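GTP binding regulator (Thermotoga maritima, PDB 1VR8) is of unknown function but, with a fold resembling that of the Ran-binding protein Mog1p, may regulate a GTP-binding protein. Local coordinates at residues F24-R29 and A52-E57. Residues are numbered along the deposited sequence; the frame is centred on the assembly and turned at random.
Sequences FVLETR and AVFETE
Phe-54 holds CG beside its backbone N and anti to its carbonyl carbon (chi1 -69°), and a chi2 of 86° turns the ring so that CZ and CE2 lead toward the chain at Leu-26 and Glu-27. Leu-26 makes the same choice at its first torsion, but the touch is made by CB, at the root of its side chain: CB lies 3.9 Å from CZ of Phe-54 and 4.1 Å from its CE2. The approach to the ring is oblique. Glu-27 adds its backbone, with N 4.1 Å from CE2 of Phe-54, and its CB reaches the same ring atom at 4.5 Å. No hydrogen bond crosses between 24-29 and 52-57; contact is by van der Waals packing, and only about 120 Å² is buried in all. The CA atoms of Glu-27 and Phe-54, the nearest such pair, are 7.8 Å apart, a separation spanned by the aromatic ring. Residues Phe-24 to Glu-27 form a type I beta turn, closed by a weak hydrogen bond from Glu-27 N to Phe-24 O, just where helix 19-24 gives way to the loop leading to strand 32-39. The contact thus joins this turn to strand 45-56 of the antiparallel sheet, part of a fold similar to that of the Ran-binding protein Mog1p. Helix 126-138 lines the same interior: its Phe-129 meets the Phe-54 ring, with planes at about 40°, while Val-133, Val-136 and Tyr-137 pack on Leu-26. The buried ring also touches Leu-33 on strand 32-39. Tying the turn to the start of that strand, Glu-27 sends its carboxylate elsewhere, and OE2 takes both a hydrogen bond from Leu-33 N and a salt bridge with Arg-32 NH2.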
ATOM      1  N   PHE A  24       0.595  11.714  -3.244  1.00 24.60           N
ATOM      2  CA  PHE A  24       0.104  13.064  -2.980  1.00 24.51           C
ATOM      3  C   PHE A  24      -1.398  13.192  -3.159  1.00 24.26           C
ATOM      4  O   PHE A  24      -2.046  13.970  -2.467  1.00 24.09           O
ATOM      5  CB  PHE A  24       0.821  14.085  -3.860  1.00 25.48           C
ATOM      6  CG  PHE A  24       2.317  14.173  -3.610  1.00 27.58           C
ATOM      7  CD1 PHE A  24       2.810  14.404  -2.346  1.00 29.00           C
ATOM      8  CD2 PHE A  24       3.218  14.068  -4.661  1.00 31.49           C
ATOM      9  CE1 PHE A  24       4.174  14.476  -2.098  1.00 28.34           C
ATOM     10  CE2 PHE A  24       4.616  14.145  -4.422  1.00 31.58           C
ATOM     11  CZ  PHE A  24       5.075  14.351  -3.142  1.00 31.06           C
ATOM     12  N   VAL A  25      -1.981  12.383  -4.044  1.00 23.34           N
ATOM     13  CA  VAL A  25      -3.423  12.441  -4.264  1.00 19.83           C
ATOM     14  C   VAL A  25      -4.246  11.951  -3.050  1.00 23.25           C
ATOM     15  O   VAL A  25      -5.438  12.194  -2.940  1.00 24.19           O
ATOM     16  CB  VAL A  25      -3.778  11.646  -5.558  1.00 24.44           C
ATOM     17  CG1 VAL A  25      -3.714  10.185  -5.305  1.00 19.66           C
ATOM     18  CG2 VAL A  25      -5.088  12.068  -6.120  1.00 28.09           C
ATOM     19  N   LEU A  26      -3.583  11.268  -2.116  1.00 23.23           N
ATOM     20  CA  LEU A  26      -4.281  10.731  -0.939  1.00 21.90           C
ATOM     21  C   LEU A  26      -4.478  11.743   0.179  1.00 23.03           C
ATOM     22  O   LEU A  26      -5.215  11.486   1.127  1.00 21.70           O
ATOM     23  CB  LEU A  26      -3.518   9.540  -0.379  1.00 24.11           C
ATOM     24  CG  LEU A  26      -3.370   8.405  -1.371  1.00 24.55           C
ATOM     25  CD1 LEU A  26      -2.449   7.363  -0.788  1.00 26.48           C
ATOM     26  CD2 LEU A  26      -4.737   7.833  -1.697  1.00 24.14           C
ATOM     27  N   GLU A  27      -3.804  12.881   0.111  1.00 22.60           N
ATOM     28  CA  GLU A  27      -3.876  13.841   1.180  1.00 24.16           C
ATOM     29  C   GLU A  27      -5.285  14.472   1.238  1.00 25.47           C
ATOM     30  O   GLU A  27      -5.917  14.746   0.213  1.00 25.17           O
ATOM     31  CB  GLU A  27      -2.712  14.871   1.040  1.00 27.11           C
ATOM     32  CG  GLU A  27      -2.599  15.777   2.195  1.00 32.06           C
ATOM     33  CD  GLU A  27      -1.311  16.568   2.224  1.00 31.49           C
ATOM     34  OE1 GLU A  27      -0.731  16.853   1.117  1.00 30.46           O
ATOM     35  OE2 GLU A  27      -0.936  16.945   3.348  1.00 29.58           O
ATOM     36  N   THR A  28      -5.819  14.667   2.446  1.00 21.82           N
ATOM     37  CA  THR A  28      -7.026  15.448   2.643  1.00 23.39           C
ATOM     38  C   THR A  28      -6.814  16.214   3.942  1.00 26.34           C
ATOM     39  O   THR A  28      -5.778  16.065   4.589  1.00 24.48           O
ATOM     40  CB  THR A  28      -8.303  14.591   2.811  1.00 26.31           C
ATOM     41  OG1 THR A  28      -8.258  13.915   4.062  1.00 27.22           O
ATOM     42  CG2 THR A  28      -8.482  13.557   1.699  1.00 26.14           C
ATOM     43  N   ARG A  29      -7.806  16.983   4.361  1.00 26.36           N
ATOM     44  CA  ARG A  29      -7.695  17.649   5.658  1.00 29.14           C
ATOM     45  C   ARG A  29      -7.616  16.651   6.819  1.00 27.95           C
ATOM     46  O   ARG A  29      -7.113  17.000   7.865  1.00 32.91           O
ATOM     47  CB  ARG A  29      -8.845  18.640   5.863  1.00 31.34           C
ATOM     48  CG  ARG A  29     -10.169  18.012   6.278  1.00 36.60           C
ATOM     49  N   ALA A  52       5.558   7.049   2.789  1.00 21.93           N
ATOM     50  CA  ALA A  52       4.933   8.279   3.219  1.00 20.70           C
ATOM     51  C   ALA A  52       4.270   8.076   4.544  1.00 22.17           C
ATOM     52  O   ALA A  52       3.768   6.964   4.843  1.00 23.59           O
ATOM     53  CB  ALA A  52       3.905   8.718   2.170  1.00 22.17           C
ATOM     54  N   VAL A  53       4.317   9.099   5.390  1.00 21.09           N
ATOM     55  CA  VAL A  53       3.601   9.105   6.651  1.00 20.43           C
ATOM     56  C   VAL A  53       2.472  10.123   6.588  1.00 21.67           C
ATOM     57  O   VAL A  53       2.690  11.294   6.244  1.00 23.55           O
ATOM     58  CB  VAL A  53       4.528   9.434   7.845  1.00 22.16           C
ATOM     59  CG1 VAL A  53       3.753   9.369   9.165  1.00 23.93           C
ATOM     60  CG2 VAL A  53       5.696   8.494   7.900  1.00 23.65           C
ATOM     61  N   PHE A  54       1.276   9.658   6.920  1.00 21.67           N
ATOM     62  CA  PHE A  54       0.102  10.510   7.000  1.00 20.43           C
ATOM     63  C   PHE A  54      -0.295  10.615   8.450  1.00 23.30           C
ATOM     64  O   PHE A  54      -0.437   9.610   9.141  1.00 21.85           O
ATOM     65  CB  PHE A  54      -1.041   9.912   6.207  1.00 20.93           C
ATOM     66  CG  PHE A  54      -0.833   9.930   4.734  1.00 22.39           C
ATOM     67  CD1 PHE A  54      -0.145   8.913   4.105  1.00 25.21           C
ATOM     68  CD2 PHE A  54      -1.370  10.949   3.972  1.00 25.48           C
ATOM     69  CE1 PHE A  54       0.054   8.925   2.772  1.00 23.87           C
ATOM     70  CE2 PHE A  54      -1.205  10.971   2.626  1.00 22.86           C
ATOM     71  CZ  PHE A  54      -0.488   9.982   2.006  1.00 22.73           C
ATOM     72  N   GLU A  55      -0.489  11.838   8.912  1.00 23.11           N
ATOM     73  CA  GLU A  55      -1.053  12.071  10.236  1.00 24.48           C
ATOM     74  C   GLU A  55      -2.562  11.989  10.153  1.00 27.18           C
ATOM     75  O   GLU A  55      -3.174  12.617   9.299  1.00 24.90           O
ATOM     76  CB  GLU A  55      -0.651  13.440  10.740  1.00 27.56           C
ATOM     77  CG  GLU A  55       0.832  13.675  10.847  1.00 33.24           C
ATOM     78  CD  GLU A  55       1.563  12.704  11.758  1.00 39.99           C
ATOM     79  OE1 GLU A  55       0.960  12.192  12.744  1.00 44.38           O
ATOM     80  OE2 GLU A  55       2.774  12.457  11.484  1.00 50.79           O
ATOM     81  N   THR A  56      -3.165  11.203  11.038  1.00 25.63           N
ATOM     82  CA  THR A  56      -4.604  10.959  10.995  1.00 26.75           C
ATOM     83  C   THR A  56      -5.103  11.149  12.412  1.00 28.10           C
ATOM     84  O   THR A  56      -4.318  11.331  13.340  1.00 29.67           O
ATOM     85  CB  THR A  56      -4.985   9.543  10.485  1.00 29.07           C
ATOM     86  OG1 THR A  56      -4.790   8.564  11.523  1.00 27.41           O
ATOM     87  CG2 THR A  56      -4.213   9.126   9.300  1.00 27.54           C
ATOM     88  N   GLU A  57      -6.415  11.135  12.586  1.00 29.65           N
ATOM     89  CA  GLU A  57      -6.964  11.279  13.933  1.00 32.56           C
ATOM     90  C   GLU A  57      -6.610  10.070  14.800  1.00 31.33           C
ATOM     91  O   GLU A  57      -6.687  10.130  16.018  1.00 32.01           O
ATOM     92  CB  GLU A  57      -8.480  11.442  13.893  1.00 32.84           C
ATOM     93  CG  GLU A  57      -9.242  10.334  13.222  1.00 34.77           C
ATOM     94  CD  GLU A  57     -10.740  10.432  13.505  1.00 36.71           C
ATOM     95  OE1 GLU A  57     -11.112  10.632  14.686  1.00 40.44           O
ATOM     96  OE2 GLU A  57     -11.539  10.289  12.553  1.00 41.01           O
TER